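Local structure of sulfate transporter/antisigma-factor antagonist STAS (Planctomyces limnophilus, 3T6O) at residues 65-73 / 97-106. The protein is a STAS-domain protein that probably acts as an anti-sigma factor antagonist. Sequence-based numbering, arbitrary orientation.
Sequences FIELLVRGW and LQVTHIDEVW
Trp-106 drives the edge of its indole into a face of Trp-73, an edge-to-face pair with the five-membered ring centroids 4.6 Å apart and the planes at 67°. Trp-106 NE1 lies 3.3 Å from Trp-73 CG, above the plane, so its N-H points at the pi cloud of the five-membered ring. Trp-73 presents this face because CG stands anti to the backbone N (chi1 166°), which swings the indole off the helix toward the 3-10 turn 102-105. Farther along the same face, Ile-102 CD1 sits over the six-membered ring in a CH-pi contact, 4.1 Å from its centroid and 27° off the normal. Val-105 CG2 comes up obliquely to Trp-73 CZ2 at 3.8 Å. A leucine in place of Trp-73 would probably leave the Trp-106 N-H edge and the Ile-102 methyl without the flat surface they share, opening a gap between helix and turn. The benzo end of Trp-106 slides along the helix, its CH2 lying 3.8 Å from Leu-69 CB, while Val-70 CG2 touches the ring edge and also packs on Ile-102 CG2 at 3.9 Å. One turn back, Ile-66 extends CD1 tip to tip with Thr-100 CG2 (4.1 Å) and reaches Leu-97 CD2; its CG2 faces Ile-102 CG2 (4.3 Å), so the two branches pack on different parts of 97-106. This largely apolar seam, buried except at Val-105, fastens helix 63-76 of the STAS domain to the connection between helix 91-97 and strand 108-109. Val-105 also touches Trp-73 of a second subunit. On the sheet side, Phe-84 and Leu-86 of strand 83-87 meet Trp-106, and Phe-61 of strand 60-61 packs on Ile-66 and Leu-97; on the far flank of helix 63-76, Leu-68 rests on helix 29-41.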
loop_
_atom_site.group_PDB
_atom_site.type_symbol
_atom_site.label_atom_id
_atom_site.label_comp_id
_atom_site.label_asym_id
_atom_site.label_seq_id
_atom_site.Cartn_x
_atom_site.Cartn_y
_atom_site.Cartn_z
ATOM N N PHE A 65 3.283 10.677 -5.787
ATOM C CA PHE A 65 3.469 11.847 -4.969
ATOM C C PHE A 65 2.420 11.945 -3.881
ATOM O O PHE A 65 2.742 12.302 -2.753
ATOM C CB PHE A 65 3.470 13.086 -5.821
ATOM C CG PHE A 65 3.711 14.360 -5.040
ATOM C CD1 PHE A 65 4.905 14.568 -4.361
ATOM C CD2 PHE A 65 2.740 15.329 -4.967
ATOM C CE1 PHE A 65 5.116 15.780 -3.660
ATOM C CE2 PHE A 65 2.937 16.523 -4.278
ATOM C CZ PHE A 65 4.147 16.745 -3.627
ATOM N N ILE A 66 1.175 11.602 -4.175
ATOM C CA ILE A 66 0.151 11.640 -3.146
ATOM C C ILE A 66 0.505 10.656 -2.042
ATOM O O ILE A 66 0.307 10.951 -0.871
ATOM C CB ILE A 66 -1.263 11.348 -3.690
ATOM C CG1 ILE A 66 -1.711 12.493 -4.611
ATOM C CG2 ILE A 66 -2.270 11.245 -2.535
ATOM C CD1 ILE A 66 -3.147 12.297 -5.136
ATOM N N GLU A 67 1.008 9.491 -2.433
ATOM C CA GLU A 67 1.475 8.490 -1.494
ATOM C C GLU A 67 2.589 9.035 -0.576
ATOM O O GLU A 67 2.544 8.830 0.637
ATOM C CB GLU A 67 2.011 7.261 -2.222
ATOM C CG GLU A 67 0.960 6.338 -2.697
ATOM C CD GLU A 67 1.527 5.183 -3.560
ATOM O OE1 GLU A 67 2.797 5.022 -3.635
ATOM O OE2 GLU A 67 0.676 4.471 -4.140
ATOM N N LEU A 68 3.560 9.726 -1.152
ATOM C CA LEU A 68 4.596 10.360 -0.291
ATOM C C LEU A 68 3.992 11.328 0.706
ATOM O O LEU A 68 4.338 11.315 1.876
ATOM C CB LEU A 68 5.632 11.111 -1.110
ATOM C CG LEU A 68 6.831 11.714 -0.326
ATOM C CD1 LEU A 68 7.593 10.665 0.509
ATOM C CD2 LEU A 68 7.754 12.379 -1.321
ATOM N N LEU A 69 3.104 12.199 0.234
ATOM C CA LEU A 69 2.471 13.198 1.103
ATOM C C LEU A 69 1.751 12.527 2.304
ATOM O O LEU A 69 1.819 13.008 3.462
ATOM C CB LEU A 69 1.541 14.080 0.299
ATOM C CG LEU A 69 2.062 15.139 -0.719
ATOM C CD1 LEU A 69 0.918 16.026 -1.223
ATOM C CD2 LEU A 69 3.133 16.006 -0.159
ATOM N N VAL A 70 1.133 11.379 2.030
ATOM C CA VAL A 70 0.387 10.614 3.039
ATOM C C VAL A 70 1.378 10.081 4.077
ATOM O O VAL A 70 1.095 10.089 5.260
ATOM C CB VAL A 70 -0.469 9.519 2.378
ATOM C CG1 VAL A 70 -0.985 8.491 3.374
ATOM C CG2 VAL A 70 -1.686 10.162 1.579
ATOM N N ARG A 71 2.561 9.677 3.633
ATOM C CA ARG A 71 3.599 9.232 4.566
ATOM C C ARG A 71 4.033 10.347 5.481
ATOM O O ARG A 71 4.286 10.118 6.671
ATOM C CB ARG A 71 4.824 8.646 3.848
ATOM C CG ARG A 71 4.537 7.415 3.056
ATOM C CD ARG A 71 5.763 6.991 2.239
ATOM N NE ARG A 71 6.797 6.515 3.113
ATOM C CZ ARG A 71 8.075 6.326 2.788
ATOM N NH1 ARG A 71 8.513 6.606 1.566
ATOM N NH2 ARG A 71 8.914 5.830 3.703
ATOM N N GLY A 72 4.170 11.537 4.933
ATOM C CA GLY A 72 4.521 12.719 5.720
ATOM C C GLY A 72 3.404 13.016 6.698
ATOM O O GLY A 72 3.630 13.183 7.893
ATOM N N TRP A 73 2.188 13.049 6.188
ATOM C CA TRP A 73 1.044 13.357 7.030
ATOM C C TRP A 73 0.895 12.388 8.202
ATOM O O TRP A 73 0.606 12.825 9.315
ATOM C CB TRP A 73 -0.235 13.448 6.171
ATOM C CG TRP A 73 -1.509 13.438 6.957
ATOM C CD1 TRP A 73 -2.029 14.443 7.727
ATOM C CD2 TRP A 73 -2.420 12.360 7.031
ATOM N NE1 TRP A 73 -3.217 14.049 8.281
ATOM C CE2 TRP A 73 -3.472 12.760 7.887
ATOM C CE3 TRP A 73 -2.424 11.067 6.504
ATOM C CZ2 TRP A 73 -4.530 11.917 8.209
ATOM C CZ3 TRP A 73 -3.487 10.219 6.817
ATOM C CH2 TRP A 73 -4.530 10.651 7.654
ATOM N N LEU A 97 -6.134 15.971 -7.275
ATOM C CA LEU A 97 -6.513 15.829 -5.868
ATOM C C LEU A 97 -7.967 15.455 -5.647
ATOM O O LEU A 97 -8.301 14.814 -4.663
ATOM C CB LEU A 97 -6.206 17.126 -5.093
ATOM C CG LEU A 97 -4.701 17.314 -4.817
ATOM C CD1 LEU A 97 -4.414 18.630 -4.243
ATOM C CD2 LEU A 97 -4.177 16.219 -3.904
ATOM N N GLN A 98 -8.844 15.915 -6.516
ATOM C CA GLN A 98 -10.259 15.592 -6.419
ATOM C C GLN A 98 -10.545 14.078 -6.610
ATOM O O GLN A 98 -11.630 13.635 -6.281
ATOM C CB GLN A 98 -11.077 16.414 -7.432
ATOM C CG GLN A 98 -11.290 17.874 -7.022
ATOM C CD GLN A 98 -11.874 18.744 -8.118
ATOM O OE1 GLN A 98 -12.044 19.959 -7.929
ATOM N NE2 GLN A 98 -12.197 18.144 -9.263
ATOM N N VAL A 99 -9.580 13.323 -7.135
ATOM C CA VAL A 99 -9.722 11.851 -7.319
ATOM C C VAL A 99 -9.577 11.157 -5.969
ATOM O O VAL A 99 -10.163 10.120 -5.737
ATOM C CB VAL A 99 -8.654 11.321 -8.304
ATOM C CG1 VAL A 99 -8.714 9.788 -8.451
ATOM C CG2 VAL A 99 -8.838 11.988 -9.637
ATOM N N THR A 100 -8.782 11.751 -5.076
ATOM C CA THR A 100 -8.507 11.145 -3.778
ATOM C C THR A 100 -9.304 11.827 -2.709
ATOM O O THR A 100 -9.701 12.974 -2.844
ATOM C CB THR A 100 -7.036 11.270 -3.370
ATOM O OG1 THR A 100 -6.790 10.409 -2.237
ATOM C CG2 THR A 100 -6.697 12.702 -3.037
ATOM N N HIS A 101 -9.491 11.151 -1.595
ATOM C CA HIS A 101 -10.331 11.736 -0.569
ATOM C C HIS A 101 -9.492 12.252 0.579
ATOM O O HIS A 101 -9.997 13.012 1.390
ATOM C CB HIS A 101 -11.311 10.691 -0.086
ATOM C CG HIS A 101 -12.185 10.155 -1.173
ATOM N ND1 HIS A 101 -13.316 10.823 -1.599
ATOM C CD2 HIS A 101 -12.114 9.016 -1.903
ATOM C CE1 HIS A 101 -13.895 10.125 -2.556
ATOM N NE2 HIS A 101 -13.193 9.019 -2.753
ATOM N N ILE A 102 -8.222 11.847 0.644
ATOM C CA ILE A 102 -7.382 12.181 1.798
ATOM C C ILE A 102 -7.161 13.719 2.010
ATOM O O ILE A 102 -7.082 14.194 3.140
ATOM C CB ILE A 102 -6.007 11.437 1.785
ATOM C CG1 ILE A 102 -5.301 11.609 3.116
ATOM C CG2 ILE A 102 -5.101 11.889 0.693
ATOM C CD1 ILE A 102 -6.140 11.109 4.303
ATOM N N ASP A 103 -7.106 14.474 0.930
ATOM C CA ASP A 103 -6.870 15.903 1.058
ATOM C C ASP A 103 -8.038 16.653 1.699
ATOM O O ASP A 103 -7.890 17.818 2.040
ATOM C CB ASP A 103 -6.531 16.507 -0.303
ATOM C CG ASP A 103 -7.679 16.446 -1.257
ATOM O OD1 ASP A 103 -8.280 15.381 -1.388
ATOM O OD2 ASP A 103 -7.996 17.482 -1.866
ATOM N N GLU A 104 -9.168 15.983 1.910
ATOM C CA GLU A 104 -10.235 16.566 2.687
ATOM C C GLU A 104 -9.802 16.802 4.106
ATOM O O GLU A 104 -10.443 17.559 4.798
ATOM C CB GLU A 104 -11.463 15.670 2.690
ATOM C CG GLU A 104 -12.144 15.498 1.328
ATOM C CD GLU A 104 -12.917 16.734 0.925
ATOM O OE1 GLU A 104 -13.934 17.043 1.596
ATOM O OE2 GLU A 104 -12.498 17.391 -0.057
ATOM N N VAL A 105 -8.712 16.188 4.557
ATOM C CA VAL A 105 -8.179 16.500 5.874
ATOM C C VAL A 105 -6.953 17.421 5.816
ATOM O O VAL A 105 -6.348 17.711 6.816
ATOM C CB VAL A 105 -7.905 15.195 6.702
ATOM C CG1 VAL A 105 -9.043 14.193 6.498
ATOM C CG2 VAL A 105 -6.610 14.547 6.342
ATOM N N TRP A 106 -6.560 17.871 4.628
ATOM C CA TRP A 106 -5.442 18.808 4.493
ATOM C C TRP A 106 -6.024 20.182 4.059
ATOM O O TRP A 106 -6.579 20.310 2.949
ATOM C CB TRP A 106 -4.477 18.316 3.429
ATOM C CG TRP A 106 -3.901 16.976 3.656
ATOM C CD1 TRP A 106 -3.761 16.316 4.843
ATOM C CD2 TRP A 106 -3.331 16.146 2.671
ATOM N NE1 TRP A 106 -3.144 15.116 4.648
ATOM C CE2 TRP A 106 -2.857 14.993 3.317
ATOM C CE3 TRP A 106 -3.168 16.264 1.295
ATOM C CZ2 TRP A 106 -2.276 13.948 2.626
ATOM C CZ3 TRP A 106 -2.577 15.252 0.611
ATOM C CH2 TRP A 106 -2.136 14.096 1.272
#